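Local coordinates for glycosyl hydrolases family 31 family protein (Aspergillus niger, PDB 6DRU) that catalyses the hydrolytic release of alpha-xylose from the non-reducing terminal glucose of xyloglucan oligosaccharides, at residues 28-33 with 43-48; 525-528 with 533-536; 540-545 with 579-584. All coordinates share one frame; numbering follows the deposited sequence.

Overall arrangement
Contact 1 stands apart: its centre lies about 50 Å from that of contact 2 and about 48 Å from that of contact 3, on the other side of the chain's centre. It is a buried meeting of strand and loop in the N-terminal sheet domain, where aliphatic carbon covers a paired arginine. Contacts 2 and 3 share helix 535-548 in the TIM-barrel domain, their centres about 15 Å apart. Contact 2, partly buried, lies at the helix's start, where tryptophans meet a glutamate and sugars; contact 3, farther along, is buried and mostly aliphatic. The two join directly through Trp528 CZ3 and Leu540 CD2, 3.8 Å apart.

Contact 1 of 3, residues 28-33 with 43-48; sequences GFRVRA and EISFIY
Arg30 and Ile47 carry this contact, which ties a strand of the N-terminal beta-sandwich domain of the GH31 enzyme to the long loop that follows it. Strand 28-35 runs inside a large mixed sheet, between strands 17-23 and 216-222, and Arg30 leaves it toward the loop with its chain stretched out: CG is anti to the backbone N (chi1 -177°) and the carbons beyond continue straight to NE. That reach is needed, because the two backbones are well separated; even the nearest CA atoms, those of Arg30 and Ile47, are 10.2 Å apart.

Ile47 closes the gap with its terminal methyl. CD1 lies over one face of the Arg30 guanidinium, 3.3 Å above the plane and displaced toward the rim on the NE side, with Ile47 CD1 3.4 Å from Arg30 NE and 3.6 Å from Arg30 CZ. The other face of the same group is covered from within the strand by the guanidinium of Arg32, whose CZ stands 3.5 Å above the plane of Arg30. The cation is thus sandwiched between a methyl and a second guanidinium while Arg30 NH2 makes a salt bridge with Asp217 on strand 216-222, which probably offsets much of the buried charge. Ile47 also packs on Val219 of that strand.

Ser45 comes in obliquely at the end of the arginine, with no bond to it: its hydroxyl pairs instead with Asn192 ND2. Within the loop, Ile47 N donates a weak but nearly straight hydrogen bond to Ser45 OG, 3.5 Å long at 171°.

Contact 2 of 3, residues 525-528 with 533-536; sequences TVWW and DTPE. With MAN (alpha-D-mannopyranose), chain E; BGC (beta-D-glucopyranose), chain G; MAN (alpha-D-mannopyranose), chain B; BGC (beta-D-glucopyranose), chain C.
Thr534 OG1 has two partners, a hydrogen bond to Asn531 O and a weak one to Tyr537 N, and it also lies 3.7 Å from Trp528 CB. Placed between the backbone N and the carbonyl carbon, the hydroxyl faces the first turn of the helix, while CG2 is left to touch Trp527 CZ3 at 3.8 Å.

Glu536 bridges the two tryptophans. Its CB sits over the five-membered ring of Trp528, 3.5 Å from the centroid and 19° off the normal, a CH-pi contact; Val526 CG1 backs the opposite face. A bend at chi2 (82°) swings the carboxylate to the rim of Trp527, where OE2 lies near the ring plane, 3.3 Å from Trp527 CZ2, with the two planes 77° apart.

Trp527 has Trp528 CB centred on one face and, over the other, a hydroxyl of the chain G glucose, O4, 3.7 Å above the plane and offset toward the rim. Earlier in the loop, Thr525 OG1 accepts a 2.6 Å hydrogen bond from O3 of the chain E mannose. The whole is an N-capped helix start in the TIM-barrel domain, set beside carbohydrate.

Contact 3 of 3, residues 540-545 with 579-584; sequences LYVRWL and ASNTPI
Val542 meets Asn581 and Ile584, one with each of its methyls. The first torsion (169°) sets CG1 anti to the backbone N and CG2 beside that N, and this splits the isopropyl group between two partners. CG1 touches Ile584 CG2 at 3.7 Å, an aliphatic contact in which the side chains cross at about a right angle. CG2 faces the amide of Asn581, where it lies 3.8 Å from Asn581 OD1 and 3.9 Å from Asn581 CG.

Ile584 presents its short branch. With chi1 at -49°, CG2 takes the position anti to the backbone N and points its methyl at the valine. Asn581 holds CG beside its own backbone N (chi1 -74°), and from there the amide reaches Val542 CG2. Its ND2 bonds to Tyr577 O, one turn back in the chain, which probably fixes the amide with its oxygen toward the valine methyl. The contact with Val542 is therefore packing alone, and the amide's polar anchor lies in its own stretch of chain. The nearest CA atoms of the two backbones, those of Val542 and Asn581, are 7.5 Å apart.

Here helix 535-548 packs against the beginning of helix 582-594 and the turn leading into it, within the TIM-barrel domain. Leu698, from a loop, touches both Val542 and Asn581. Tyr541 and Leu545 extend the interface onto Ile585 of helix 582-594, Tyr541 also stacking on Tyr577, while Leu540 and Trp544 pack against helix 492-508.

Contact 1 of 3, residues 28-33 with 43-48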
loop_
_atom_site.group_PDB
_atom_site.type_symbol
_atom_site.label_atom_id
_atom_site.label_comp_id
_atom_site.label_asym_id
_atom_site.label_seq_id
_atom_site.Cartn_x
_atom_site.Cartn_y
_atom_site.Cartn_z
ATOM N N GLY A 28 14.684 -19.502 -30.547
ATOM C CA GLY A 28 14.144 -18.693 -29.472
ATOM C C GLY A 28 13.328 -19.507 -28.492
ATOM O O GLY A 28 12.728 -20.527 -28.840
ATOM N N PHE A 29 13.321 -19.040 -27.243
ATOM C CA PHE A 29 12.469 -19.575 -26.191
ATOM C C PHE A 29 11.660 -18.443 -25.577
ATOM O O PHE A 29 12.155 -17.319 -25.438
ATOM C CB PHE A 29 13.284 -20.280 -25.102
ATOM C CG PHE A 29 13.654 -21.694 -25.443
ATOM C CD1 PHE A 29 12.673 -22.640 -25.683
ATOM C CD2 PHE A 29 14.983 -22.079 -25.516
ATOM C CE1 PHE A 29 13.008 -23.945 -25.997
ATOM C CE2 PHE A 29 15.325 -23.382 -25.827
ATOM C CZ PHE A 29 14.336 -24.316 -26.068
ATOM N N ARG A 30 10.413 -18.738 -25.223
ATOM C CA ARG A 30 9.550 -17.801 -24.515
ATOM C C ARG A 30 9.270 -18.340 -23.120
ATOM O O ARG A 30 8.844 -19.490 -22.969
ATOM C CB ARG A 30 8.238 -17.575 -25.268
ATOM C CG ARG A 30 7.336 -16.554 -24.600
ATOM C CD ARG A 30 5.989 -16.455 -25.289
ATOM N NE ARG A 30 5.245 -15.287 -24.831
ATOM C CZ ARG A 30 3.975 -15.043 -25.135
ATOM N NH1 ARG A 30 3.298 -15.891 -25.896
ATOM N NH2 ARG A 30 3.381 -13.951 -24.671
ATOM N N VAL A 31 9.509 -17.513 -22.106
ATOM C CA VAL A 31 9.364 -17.908 -20.710
ATOM C C VAL A 31 8.302 -17.032 -20.063
ATOM O O VAL A 31 8.347 -15.802 -20.180
ATOM C CB VAL A 31 10.698 -17.804 -19.949
ATOM C CG1 VAL A 31 10.495 -18.112 -18.475
ATOM C CG2 VAL A 31 11.721 -18.746 -20.550
ATOM N N ARG A 32 7.347 -17.668 -19.387
ATOM C CA ARG A 32 6.317 -16.977 -18.625
ATOM C C ARG A 32 6.201 -17.611 -17.247
ATOM O O ARG A 32 6.247 -18.838 -17.114
ATOM C CB ARG A 32 4.965 -17.013 -19.352
ATOM C CG ARG A 32 4.837 -15.949 -20.430
ATOM C CD ARG A 32 3.517 -16.035 -21.174
ATOM N NE ARG A 32 3.449 -17.207 -22.039
ATOM C CZ ARG A 32 2.464 -17.444 -22.899
ATOM N NH1 ARG A 32 1.460 -16.586 -23.015
ATOM N NH2 ARG A 32 2.484 -18.538 -23.647
ATOM N N ALA A 33 6.060 -16.771 -16.225
ATOM C CA ALA A 33 6.004 -17.231 -14.846
ATOM C C ALA A 33 4.999 -16.398 -14.064
ATOM O O ALA A 33 4.873 -15.192 -14.292
ATOM C CB ALA A 33 7.383 -17.157 -14.175
ATOM N N GLU A 43 -3.588 -9.795 -20.477
ATOM C CA GLU A 43 -2.340 -9.060 -20.333
ATOM C C GLU A 43 -1.912 -8.477 -21.674
ATOM O O GLU A 43 -2.217 -9.019 -22.741
ATOM C CB GLU A 43 -1.242 -9.969 -19.778
ATOM C CG GLU A 43 -1.413 -10.353 -18.314
ATOM C CD GLU A 43 -2.287 -11.579 -18.120
ATOM O OE1 GLU A 43 -2.654 -12.216 -19.132
ATOM O OE2 GLU A 43 -2.603 -11.909 -16.955
ATOM N N ILE A 44 -1.187 -7.365 -21.612
ATOM C CA ILE A 44 -0.722 -6.668 -22.807
ATOM C C ILE A 44 0.611 -7.264 -23.238
ATOM O O ILE A 44 1.551 -7.356 -22.439
ATOM C CB ILE A 44 -0.603 -5.153 -22.561
ATOM C CG1 ILE A 44 -1.988 -4.502 -22.446
ATOM C CG2 ILE A 44 0.216 -4.494 -23.660
ATOM C CD1 ILE A 44 -2.638 -4.623 -21.094
ATOM N N SER A 45 0.690 -7.670 -24.503
ATOM C CA SER A 45 1.873 -8.301 -25.067
ATOM C C SER A 45 2.289 -7.544 -26.317
ATOM O O SER A 45 1.442 -7.041 -27.061
ATOM C CB SER A 45 1.622 -9.776 -25.411
ATOM O OG SER A 45 2.768 -10.364 -26.003
ATOM N N PHE A 46 3.598 -7.451 -26.532
ATOM C CA PHE A 46 4.152 -6.725 -27.664
ATOM C C PHE A 46 4.808 -7.648 -28.681
ATOM O O PHE A 46 5.416 -7.162 -29.640
ATOM C CB PHE A 46 5.149 -5.674 -27.171
ATOM C CG PHE A 46 4.534 -4.637 -26.273
ATOM C CD1 PHE A 46 3.876 -3.539 -26.807
ATOM C CD2 PHE A 46 4.602 -4.766 -24.894
ATOM C CE1 PHE A 46 3.302 -2.585 -25.982
ATOM C CE2 PHE A 46 4.031 -3.815 -24.063
ATOM C CZ PHE A 46 3.381 -2.724 -24.608
ATOM N N ILE A 47 4.699 -8.961 -28.498
ATOM C CA ILE A 47 5.286 -9.928 -29.416
ATOM C C ILE A 47 4.172 -10.642 -30.169
ATOM O O ILE A 47 3.037 -10.752 -29.691
ATOM C CB ILE A 47 6.194 -10.943 -28.687
ATOM C CG1 ILE A 47 5.370 -11.817 -27.743
ATOM C CG2 ILE A 47 7.297 -10.220 -27.929
ATOM C CD1 ILE A 47 6.126 -13.013 -27.211
ATOM N N TYR A 48 4.507 -11.126 -31.363
ATOM C CA TYR A 48 3.557 -11.813 -32.226
ATOM C C TYR A 48 3.526 -13.300 -31.900
ATOM O O TYR A 48 4.569 -13.922 -31.684
ATOM C CB TYR A 48 3.923 -11.611 -33.699
ATOM C CG TYR A 48 3.651 -10.218 -34.224
ATOM C CD1 TYR A 48 4.541 -9.179 -33.990
ATOM C CD2 TYR A 48 2.507 -9.946 -34.962
ATOM C CE1 TYR A 48 4.294 -7.905 -34.469
ATOM C CE2 TYR A 48 2.252 -8.676 -35.446
ATOM C CZ TYR A 48 3.148 -7.660 -35.197
ATOM O OH TYR A 48 2.898 -6.394 -35.677
#

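Contact 2 of 3, residues 525-528 with 533-536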
loop_
_atom_site.group_PDB
_atom_site.type_symbol
_atom_site.label_atom_id
_atom_site.label_comp_id
_atom_site.label_asym_id
_atom_site.label_seq_id
_atom_site.Cartn_x
_atom_site.Cartn_y
_atom_site.Cartn_z
ATOM N N THR A 525 23.537 29.409 -21.443
ATOM C CA THR A 525 24.922 29.661 -21.068
ATOM C C THR A 525 25.837 29.890 -22.266
ATOM O O THR A 525 26.978 30.323 -22.076
ATOM C CB THR A 525 25.460 28.501 -20.228
ATOM O OG1 THR A 525 25.455 27.299 -21.008
ATOM C CG2 THR A 525 24.600 28.299 -18.992
ATOM N N VAL A 526 25.372 29.609 -23.479
ATOM C CA VAL A 526 26.126 29.846 -24.707
ATOM C C VAL A 526 25.439 30.988 -25.445
ATOM O O VAL A 526 24.316 30.829 -25.941
ATOM C CB VAL A 526 26.210 28.585 -25.577
ATOM C CG1 VAL A 526 27.136 28.815 -26.751
ATOM C CG2 VAL A 526 26.685 27.402 -24.748
ATOM N N TRP A 527 26.111 32.140 -25.522
ATOM C CA TRP A 527 25.440 33.365 -25.955
ATOM C C TRP A 527 24.905 33.248 -27.378
ATOM O O TRP A 527 23.835 33.783 -27.691
ATOM C CB TRP A 527 26.391 34.560 -25.836
ATOM C CG TRP A 527 27.536 34.542 -26.810
ATOM C CD1 TRP A 527 28.778 34.018 -26.606
ATOM C CD2 TRP A 527 27.540 35.076 -28.141
ATOM N NE1 TRP A 527 29.555 34.191 -27.726
ATOM C CE2 TRP A 527 28.818 34.837 -28.682
ATOM C CE3 TRP A 527 26.586 35.730 -28.928
ATOM C CZ2 TRP A 527 29.168 35.229 -29.974
ATOM C CZ3 TRP A 527 26.935 36.119 -30.209
ATOM C CH2 TRP A 527 28.215 35.867 -30.719
ATOM N N TRP A 528 25.625 32.549 -28.253
ATOM C CA TRP A 528 25.246 32.447 -29.657
ATOM C C TRP A 528 24.295 31.293 -29.945
ATOM O O TRP A 528 23.867 31.140 -31.093
ATOM C CB TRP A 528 26.494 32.308 -30.537
ATOM C CG TRP A 528 27.392 31.170 -30.147
ATOM C CD1 TRP A 528 28.519 31.244 -29.384
ATOM C CD2 TRP A 528 27.233 29.788 -30.495
ATOM N NE1 TRP A 528 29.077 29.996 -29.240
ATOM C CE2 TRP A 528 28.306 29.086 -29.913
ATOM C CE3 TRP A 528 26.290 29.078 -31.246
ATOM C CZ2 TRP A 528 28.459 27.708 -30.052
ATOM C CZ3 TRP A 528 26.446 27.710 -31.384
ATOM C CH2 TRP A 528 27.522 27.040 -30.791
ATOM N N ASP A 533 21.460 34.489 -36.816
ATOM C CA ASP A 533 22.177 35.633 -37.354
ATOM C C ASP A 533 23.631 35.685 -36.912
ATOM O O ASP A 533 24.378 36.540 -37.397
ATOM C CB ASP A 533 21.476 36.938 -36.956
ATOM C CG ASP A 533 20.112 37.088 -37.604
ATOM O OD1 ASP A 533 19.963 36.696 -38.782
ATOM O OD2 ASP A 533 19.190 37.608 -36.941
ATOM N N THR A 534 24.050 34.801 -36.008
ATOM C CA THR A 534 25.458 34.813 -35.635
ATOM C C THR A 534 26.236 33.798 -36.466
ATOM O O THR A 534 25.711 32.728 -36.791
ATOM C CB THR A 534 25.634 34.493 -34.153
ATOM O OG1 THR A 534 25.221 33.143 -33.902
ATOM C CG2 THR A 534 24.810 35.446 -33.299
ATOM N N PRO A 535 27.482 34.118 -36.824
ATOM C CA PRO A 535 28.300 33.140 -37.559
ATOM C C PRO A 535 28.584 31.883 -36.760
ATOM O O PRO A 535 28.793 30.817 -37.354
ATOM C CB PRO A 535 29.590 33.918 -37.862
ATOM C CG PRO A 535 29.221 35.360 -37.713
ATOM C CD PRO A 535 28.179 35.400 -36.643
ATOM N N GLU A 536 28.593 31.976 -35.428
ATOM C CA GLU A 536 28.893 30.812 -34.601
ATOM C C GLU A 536 27.840 29.726 -34.784
ATOM O O GLU A 536 28.169 28.559 -35.020
ATOM C CB GLU A 536 28.987 31.220 -33.130
ATOM C CG GLU A 536 30.203 32.061 -32.767
ATOM C CD GLU A 536 30.017 33.538 -33.075
ATOM O OE1 GLU A 536 29.014 33.896 -33.729
ATOM O OE2 GLU A 536 30.870 34.345 -32.649
HETATM C C1 MAN E . 29.872 23.775 -20.768
HETATM C C2 MAN E . 29.152 24.898 -20.056
HETATM C C3 MAN E . 27.663 24.623 -20.059
HETATM C C4 MAN E . 27.209 24.368 -21.478
HETATM C C5 MAN E . 28.059 23.258 -22.062
HETATM C C6 MAN E . 27.603 22.933 -23.467
HETATM O O2 MAN E . 29.402 26.105 -20.734
HETATM O O3 MAN E . 26.973 25.728 -19.524
HETATM O O4 MAN E . 25.851 23.992 -21.484
HETATM O O5 MAN E . 29.406 23.665 -22.091
HETATM O O6 MAN E . 28.191 21.717 -23.875
HETATM C C2 BGC G . 31.147 38.930 -29.894
HETATM C C3 BGC G . 31.266 37.912 -28.766
HETATM C C4 BGC G . 30.769 38.496 -27.449
HETATM C C5 BGC G . 29.402 39.147 -27.622
HETATM C C6 BGC G . 28.939 39.798 -26.324
HETATM C C1 BGC G . 29.758 39.555 -29.920
HETATM O O2 BGC G . 31.406 38.286 -31.146
HETATM O O3 BGC G . 32.635 37.513 -28.625
HETATM O O4 BGC G . 30.682 37.456 -26.469
HETATM O O5 BGC G . 29.473 40.133 -28.650
HETATM O O6 BGC G . 27.640 39.304 -25.980
HETATM C C1 MAN B . 30.292 27.151 -20.387
HETATM C C2 MAN B . 29.717 28.404 -21.018
HETATM C C3 MAN B . 30.020 28.475 -22.505
HETATM C C4 MAN B . 31.426 28.013 -22.832
HETATM C C5 MAN B . 31.749 26.753 -22.061
HETATM C C6 MAN B . 33.152 26.290 -22.386
HETATM O O2 MAN B . 30.233 29.543 -20.370
HETATM O O3 MAN B . 29.866 29.809 -22.931
HETATM O O4 MAN B . 31.528 27.752 -24.213
HETATM O O5 MAN B . 31.658 27.030 -20.688
HETATM O O6 MAN B . 33.751 25.775 -21.217
HETATM C C2 BGC C . 26.930 42.509 -32.157
HETATM C C3 BGC C . 28.123 42.019 -31.407
HETATM C C4 BGC C . 28.380 40.533 -31.711
HETATM C C5 BGC C . 28.350 40.286 -33.194
HETATM C C6 BGC C . 28.532 38.797 -33.467
HETATM C C1 BGC C . 27.057 42.138 -33.616
HETATM O O1 BGC C . 25.964 42.623 -34.326
HETATM O O2 BGC C . 26.847 43.945 -32.031
HETATM O O3 BGC C . 27.907 42.178 -30.050
HETATM O O4 BGC C . 29.647 40.173 -31.207
HETATM O O5 BGC C . 27.113 40.716 -33.731
HETATM O O6 BGC C . 27.295 38.131 -33.338
#

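Contact 3 of 3, residues 540-545 with 579-584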
loop_
_atom_site.group_PDB
_atom_site.type_symbol
_atom_site.label_atom_id
_atom_site.label_comp_id
_atom_site.label_asym_id
_atom_site.label_seq_id
_atom_site.Cartn_x
_atom_site.Cartn_y
_atom_site.Cartn_z
ATOM N N LEU A 540 27.369 25.795 -36.803
ATOM C CA LEU A 540 26.792 24.604 -36.184
ATOM C C LEU A 540 25.619 24.066 -36.992
ATOM O O LEU A 540 25.498 22.850 -37.187
ATOM C CB LEU A 540 26.358 24.918 -34.752
ATOM C CG LEU A 540 25.619 23.805 -34.004
ATOM C CD1 LEU A 540 26.434 22.518 -33.979
ATOM C CD2 LEU A 540 25.275 24.252 -32.593
ATOM N N TYR A 541 24.738 24.951 -37.466
ATOM C CA TYR A 541 23.557 24.493 -38.189
ATOM C C TYR A 541 23.934 23.808 -39.497
ATOM O O TYR A 541 23.347 22.781 -39.857
ATOM C CB TYR A 541 22.608 25.661 -38.457
ATOM C CG TYR A 541 21.367 25.240 -39.210
ATOM C CD1 TYR A 541 20.310 24.627 -38.552
ATOM C CD2 TYR A 541 21.257 25.439 -40.580
ATOM C CE1 TYR A 541 19.177 24.230 -39.234
ATOM C CE2 TYR A 541 20.128 25.045 -41.271
ATOM C CZ TYR A 541 19.091 24.442 -40.592
ATOM O OH TYR A 541 17.961 24.048 -41.271
ATOM N N VAL A 542 24.905 24.361 -40.225
ATOM C CA VAL A 542 25.285 23.777 -41.508
ATOM C C VAL A 542 25.923 22.409 -41.303
ATOM O O VAL A 542 25.686 21.475 -42.079
ATOM C CB VAL A 542 26.211 24.738 -42.275
ATOM C CG1 VAL A 542 26.821 24.044 -43.481
ATOM C CG2 VAL A 542 25.433 25.970 -42.715
ATOM N N ARG A 543 26.727 22.260 -40.247
ATOM C CA ARG A 543 27.243 20.941 -39.895
ATOM C C ARG A 543 26.108 19.987 -39.546
ATOM O O ARG A 543 26.109 18.822 -39.963
ATOM C CB ARG A 543 28.221 21.052 -38.726
ATOM C CG ARG A 543 29.488 21.837 -39.024
ATOM C CD ARG A 543 30.354 21.121 -40.043
ATOM N NE ARG A 543 31.714 21.647 -40.055
ATOM C CZ ARG A 543 32.675 21.208 -40.859
ATOM N NH1 ARG A 543 32.426 20.232 -41.722
ATOM N NH2 ARG A 543 33.887 21.743 -40.801
ATOM N N TRP A 544 25.125 20.470 -38.783
ATOM C CA TRP A 544 24.017 19.626 -38.347
ATOM C C TRP A 544 23.105 19.266 -39.515
ATOM O O TRP A 544 22.721 18.103 -39.681
ATOM C CB TRP A 544 23.238 20.344 -37.245
ATOM C CG TRP A 544 22.570 19.444 -36.253
ATOM C CD1 TRP A 544 21.917 18.275 -36.511
ATOM C CD2 TRP A 544 22.484 19.649 -34.838
ATOM N NE1 TRP A 544 21.431 17.738 -35.343
ATOM C CE2 TRP A 544 21.766 18.563 -34.302
ATOM C CE3 TRP A 544 22.947 20.645 -33.972
ATOM C CZ2 TRP A 544 21.500 18.444 -32.940
ATOM C CZ3 TRP A 544 22.680 20.526 -32.621
ATOM C CH2 TRP A 544 21.965 19.435 -32.118
ATOM N N LEU A 545 22.740 20.262 -40.330
ATOM C CA LEU A 545 21.870 20.014 -41.476
ATOM C C LEU A 545 22.505 19.032 -42.452
ATOM O O LEU A 545 21.806 18.221 -43.071
ATOM C CB LEU A 545 21.544 21.339 -42.171
ATOM C CG LEU A 545 20.423 21.408 -43.216
ATOM C CD1 LEU A 545 20.892 20.967 -44.597
ATOM C CD2 LEU A 545 19.226 20.583 -42.769
ATOM N N ALA A 579 23.721 34.579 -46.729
ATOM C CA ALA A 579 23.785 34.384 -48.174
ATOM C C ALA A 579 24.842 33.359 -48.559
ATOM O O ALA A 579 24.655 32.610 -49.525
ATOM C CB ALA A 579 24.055 35.716 -48.873
ATOM N N SER A 580 25.954 33.306 -47.819
ATOM C CA SER A 580 27.018 32.361 -48.149
ATOM C C SER A 580 26.625 30.926 -47.827
ATOM O O SER A 580 27.144 29.990 -48.446
ATOM C CB SER A 580 28.301 32.733 -47.405
ATOM O OG SER A 580 28.094 32.736 -46.002
ATOM N N ASN A 581 25.719 30.731 -46.870
ATOM C CA ASN A 581 25.333 29.393 -46.443
ATOM C C ASN A 581 24.155 28.828 -47.222
ATOM O O ASN A 581 23.967 27.605 -47.226
ATOM C CB ASN A 581 25.000 29.392 -44.949
ATOM C CG ASN A 581 26.235 29.501 -44.082
ATOM O OD1 ASN A 581 27.245 28.845 -44.336
ATOM N ND2 ASN A 581 26.163 30.333 -43.050
ATOM N N THR A 582 23.358 29.680 -47.867
ATOM C CA THR A 582 22.234 29.199 -48.670
ATOM C C THR A 582 22.640 28.174 -49.724
ATOM O O THR A 582 21.977 27.130 -49.816
ATOM C CB THR A 582 21.506 30.389 -49.313
ATOM O OG1 THR A 582 21.121 31.324 -48.298
ATOM C CG2 THR A 582 20.265 29.913 -50.049
ATOM N N PRO A 583 23.689 28.383 -50.531
ATOM C CA PRO A 583 24.062 27.334 -51.494
ATOM C C PRO A 583 24.527 26.047 -50.833
ATOM O O PRO A 583 24.366 24.970 -51.420
ATOM C CB PRO A 583 25.184 27.990 -52.312
ATOM C CG PRO A 583 25.742 29.029 -51.411
ATOM C CD PRO A 583 24.566 29.562 -50.659
ATOM N N ILE A 584 25.100 26.124 -49.631
ATOM C CA ILE A 584 25.519 24.915 -48.929
ATOM C C ILE A 584 24.303 24.110 -48.485
ATOM O O ILE A 584 24.254 22.885 -48.648
ATOM C CB ILE A 584 26.422 25.270 -47.734
ATOM C CG1 ILE A 584 27.526 26.235 -48.159
ATOM C CG2 ILE A 584 27.027 24.013 -47.136
ATOM C CD1 ILE A 584 28.466 26.606 -47.033
#